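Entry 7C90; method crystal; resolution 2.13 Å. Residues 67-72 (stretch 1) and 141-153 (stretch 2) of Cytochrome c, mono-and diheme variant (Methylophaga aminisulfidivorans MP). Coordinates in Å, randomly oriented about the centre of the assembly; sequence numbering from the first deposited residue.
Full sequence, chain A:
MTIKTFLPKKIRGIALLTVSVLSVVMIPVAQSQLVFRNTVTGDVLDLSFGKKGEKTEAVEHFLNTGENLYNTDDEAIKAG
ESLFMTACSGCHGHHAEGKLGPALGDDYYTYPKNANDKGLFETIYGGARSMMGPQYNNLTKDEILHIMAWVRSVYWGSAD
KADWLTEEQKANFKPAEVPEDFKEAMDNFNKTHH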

# COMPACT_ATOMS: atom_id res chain seq x y z
N GLU A 67 18.59 -24.45 5.27
CA GLU A 67 17.80 -24.86 6.46
C GLU A 67 17.95 -23.79 7.55
O GLU A 67 19.08 -23.34 7.78
N ASN A 68 16.85 -23.43 8.21
CA ASN A 68 16.81 -22.39 9.28
C ASN A 68 16.78 -23.09 10.65
O ASN A 68 15.71 -23.55 11.01
N LEU A 69 17.92 -23.20 11.34
CA LEU A 69 18.04 -23.88 12.64
C LEU A 69 17.10 -23.23 13.65
O LEU A 69 16.81 -23.89 14.65
N TYR A 70 16.72 -21.97 13.47
CA TYR A 70 15.92 -21.27 14.51
C TYR A 70 14.46 -21.72 14.47
O TYR A 70 13.79 -21.35 15.43
N ASN A 71 14.00 -22.48 13.46
CA ASN A 71 12.58 -22.92 13.39
C ASN A 71 12.13 -23.64 14.67
O ASN A 71 10.91 -23.63 14.94
N THR A 72 13.04 -24.30 15.40
CA THR A 72 12.69 -25.17 16.56
C THR A 72 13.09 -24.49 17.88
O THR A 72 12.90 -25.11 18.94
N LYS A 141 21.69 -10.99 8.50
CA LYS A 141 21.23 -12.33 8.05
C LYS A 141 20.70 -13.11 9.26
O LYS A 141 19.63 -13.71 9.13
N ASP A 142 21.34 -12.99 10.42
CA ASP A 142 20.88 -13.68 11.65
C ASP A 142 19.51 -13.15 12.06
O ASP A 142 18.67 -13.95 12.48
N GLU A 143 19.29 -11.83 11.93
CA GLU A 143 18.00 -11.21 12.28
C GLU A 143 16.91 -11.68 11.32
O GLU A 143 15.81 -11.98 11.76
N ILE A 144 17.23 -11.81 10.04
CA ILE A 144 16.25 -12.33 9.04
C ILE A 144 15.85 -13.76 9.42
O ILE A 144 14.65 -14.06 9.41
N LEU A 145 16.80 -14.61 9.81
CA LEU A 145 16.47 -16.01 10.17
C LEU A 145 15.60 -16.04 11.44
O LEU A 145 14.73 -16.88 11.54
N HIS A 146 15.84 -15.15 12.40
CA HIS A 146 14.97 -14.99 13.60
C HIS A 146 13.54 -14.67 13.16
O HIS A 146 12.57 -15.34 13.62
N ILE A 147 13.40 -13.68 12.29
CA ILE A 147 12.06 -13.24 11.80
C ILE A 147 11.42 -14.41 11.09
O ILE A 147 10.21 -14.61 11.23
N MET A 148 12.19 -15.11 10.26
CA MET A 148 11.67 -16.28 9.51
C MET A 148 11.17 -17.36 10.48
O MET A 148 10.03 -17.85 10.27
N ALA A 149 11.93 -17.72 11.51
CA ALA A 149 11.46 -18.74 12.49
C ALA A 149 10.11 -18.28 13.07
O ALA A 149 9.18 -19.10 13.13
N TRP A 150 9.97 -17.00 13.43
CA TRP A 150 8.70 -16.49 14.03
C TRP A 150 7.57 -16.60 13.02
O TRP A 150 6.47 -17.01 13.39
N VAL A 151 7.80 -16.22 11.76
CA VAL A 151 6.76 -16.29 10.70
C VAL A 151 6.30 -17.74 10.56
O VAL A 151 5.05 -17.96 10.38
N ARG A 152 7.22 -18.72 10.61
CA ARG A 152 6.82 -20.14 10.48
C ARG A 152 6.02 -20.56 11.73
O ARG A 152 5.08 -21.28 11.55
N SER A 153 6.34 -20.05 12.91
CA SER A 153 5.77 -20.47 14.22
C SER A 153 4.29 -20.08 14.30
O SER A 153 3.55 -20.76 15.02

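A short segment lies against one side of a regular helix, and three of its residues, Asn68, Tyr70 and Asn71, do nearly all the work. The helix answers with Asp142, Leu145, His146, Met148, Ala149 and Arg152, recurring at intervals of three and four residues (Asp142 to Leu145 and His146, Leu145 to Met148 and Ala149, Ala149 to Arg152), so that they share a side of the helix, while Glu143, Ile144, Ile147 and Trp150 direct their CA-to-CB bonds away. On the segment, Glu67 and Thr72 also point away and Leu69 sideways, and none of the three touches the helix.

The hydrogen bonds come first. Asn68 points toward the helix with chi1 t, and its amide is used at both ends. ND2 of Asn68 donates to O of Leu145 at 2.9 Å, nearly straight at 165°, although that carbonyl already accepts from N of Ala149 within the helix. OD1 of Asn68 turns back to accept from N of Tyr70 at 3.0 Å, so the same side chain grips the helix and shapes its own segment; a backbone bond from N of Asn71 to O of Asn68 tightens the turn. The second bond across the contact runs from OH of Tyr70 to OD1 of Asp142, very short at 2.4 Å. Asp142 starts sideways, but its t rotamer brings the carboxylate nearer the segment.

Aromatic and apolar packing centers on Tyr70, chi1 m, which has the largest covered area of any residue here. Its ring lies obliquely against that of His146, centroids 4.0 Å apart and planes at 32°, each ring having the other over one face. His146, also m, is held by its ND1 donating to O of Asp142 at 2.7 Å. Near the edge of the tyrosine ring, CD2 of Tyr70 meets CB of Leu145, which points toward the segment with chi1 m, at 3.8 Å. At the base of the side chain, CB of Tyr70 rests 3.7 Å from CB of Ala149.

Ala149 is where the backbones come close: its CA lies 4.4 Å from CA of Asn71, and its methyl group, directed toward the segment, packs against Tyr70, with CB of Ala149 3.3 Å from O of Tyr70. Asn71 leaves sideways, but its m rotamer carries OD1 to 3.4 Å from CA of Ala149 and 4.1 Å from CG of Arg152, itself m and pointing toward the segment. Met148, m, adds a margin, its CB 3.6 Å from ND2 of Asn68.

One water closes the contact, donating to O of Asn71 at 2.6 Å and to O of Ala149 at 3.1 Å. The rule to read is economical: a small residue where the backbones come closest, an amide on a helix carbonyl, and one aromatic reaching along the helix to a carboxylate.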

# COMPACT_ATOMS: atom_id res chain seq x y z
CB GLU A 67 18.23 -26.22 7.00
CG GLU A 67 17.41 -26.66 8.21
CD GLU A 67 17.71 -28.04 8.77
OE1 GLU A 67 18.90 -28.45 8.76
OE2 GLU A 67 16.75 -28.72 9.22
CB ASN A 68 15.62 -21.44 9.11
CG ASN A 68 15.64 -20.34 10.14
OD1 ASN A 68 16.52 -20.32 11.00
ND2 ASN A 68 14.69 -19.42 10.05
CB LEU A 69 19.46 -23.77 13.19
CG LEU A 69 20.52 -24.62 12.50
CD1 LEU A 69 21.83 -24.56 13.28
CD2 LEU A 69 20.04 -26.04 12.29
CB TYR A 70 16.00 -19.74 14.42
CG TYR A 70 17.35 -19.14 14.70
CD1 TYR A 70 18.15 -19.54 15.77
CD2 TYR A 70 17.82 -18.13 13.89
CE1 TYR A 70 19.38 -18.95 16.01
CE2 TYR A 70 19.04 -17.51 14.12
CZ TYR A 70 19.82 -17.92 15.19
OH TYR A 70 21.02 -17.29 15.38
CB ASN A 71 12.28 -23.76 12.15
CG ASN A 71 12.28 -22.92 10.89
OD1 ASN A 71 12.17 -21.70 10.97
ND2 ASN A 71 12.41 -23.56 9.73
CB THR A 72 13.34 -26.56 16.41
OG1 THR A 72 14.73 -26.42 16.10
CG2 THR A 72 12.72 -27.38 15.31
CB LYS A 141 22.36 -13.05 7.33
CG LYS A 141 22.64 -12.49 5.95
CD LYS A 141 23.51 -13.41 5.12
CE LYS A 141 24.98 -13.18 5.37
NZ LYS A 141 25.40 -11.85 4.84
CB ASP A 142 21.87 -13.52 12.80
CG ASP A 142 21.60 -14.51 13.92
OD1 ASP A 142 21.75 -15.72 13.66
OD2 ASP A 142 21.18 -14.07 15.03
CB GLU A 143 18.12 -9.69 12.29
CG GLU A 143 18.92 -9.17 13.46
CD GLU A 143 19.18 -7.67 13.39
OE1 GLU A 143 19.42 -7.12 12.25
OE2 GLU A 143 19.12 -7.04 14.46
CB ILE A 144 16.83 -12.20 7.62
CG1 ILE A 144 16.91 -10.73 7.20
CG2 ILE A 144 16.03 -13.02 6.61
CD1 ILE A 144 17.74 -10.49 5.95
CB LEU A 145 17.76 -16.81 10.37
CG LEU A 145 18.63 -16.95 9.13
CD1 LEU A 145 19.94 -17.63 9.47
CD2 LEU A 145 17.88 -17.73 8.07
CB HIS A 146 15.54 -13.92 14.52
CG HIS A 146 16.63 -14.42 15.39
ND1 HIS A 146 17.94 -14.34 15.05
CD2 HIS A 146 16.59 -15.02 16.59
CE1 HIS A 146 18.68 -14.82 16.03
NE2 HIS A 146 17.87 -15.27 16.98
CB ILE A 147 12.18 -11.99 10.90
CG1 ILE A 147 12.64 -10.77 11.71
CG2 ILE A 147 10.87 -11.74 10.16
CD1 ILE A 147 12.88 -9.52 10.87
CB MET A 148 12.71 -16.86 8.57
CG MET A 148 12.88 -15.98 7.34
SD MET A 148 14.41 -16.39 6.46
CE MET A 148 14.21 -18.13 6.10
CB ALA A 149 12.47 -18.98 13.58
CB TRP A 150 8.86 -15.06 14.60
CG TRP A 150 7.58 -14.61 15.20
CD1 TRP A 150 7.08 -14.92 16.43
CD2 TRP A 150 6.54 -13.90 14.51
NE1 TRP A 150 5.83 -14.42 16.57
CE2 TRP A 150 5.45 -13.80 15.41
CE3 TRP A 150 6.42 -13.36 13.23
CZ2 TRP A 150 4.27 -13.15 15.07
CZ3 TRP A 150 5.24 -12.74 12.89
CH2 TRP A 150 4.18 -12.63 13.80
CB VAL A 151 7.27 -15.69 9.36
CG1 VAL A 151 6.32 -15.98 8.22
CG2 VAL A 151 7.50 -14.18 9.45
CB ARG A 152 8.02 -21.05 10.26
CG ARG A 152 8.77 -20.75 8.98
CD ARG A 152 7.91 -20.72 7.73
NE ARG A 152 8.80 -20.85 6.60
CZ ARG A 152 8.50 -20.60 5.33
NH1 ARG A 152 7.30 -20.18 4.99
NH2 ARG A 152 9.44 -20.73 4.42
CB SER A 153 6.55 -19.89 15.37
OG SER A 153 6.26 -18.49 15.54
O HOH W 1 9.15 -22.16 13.63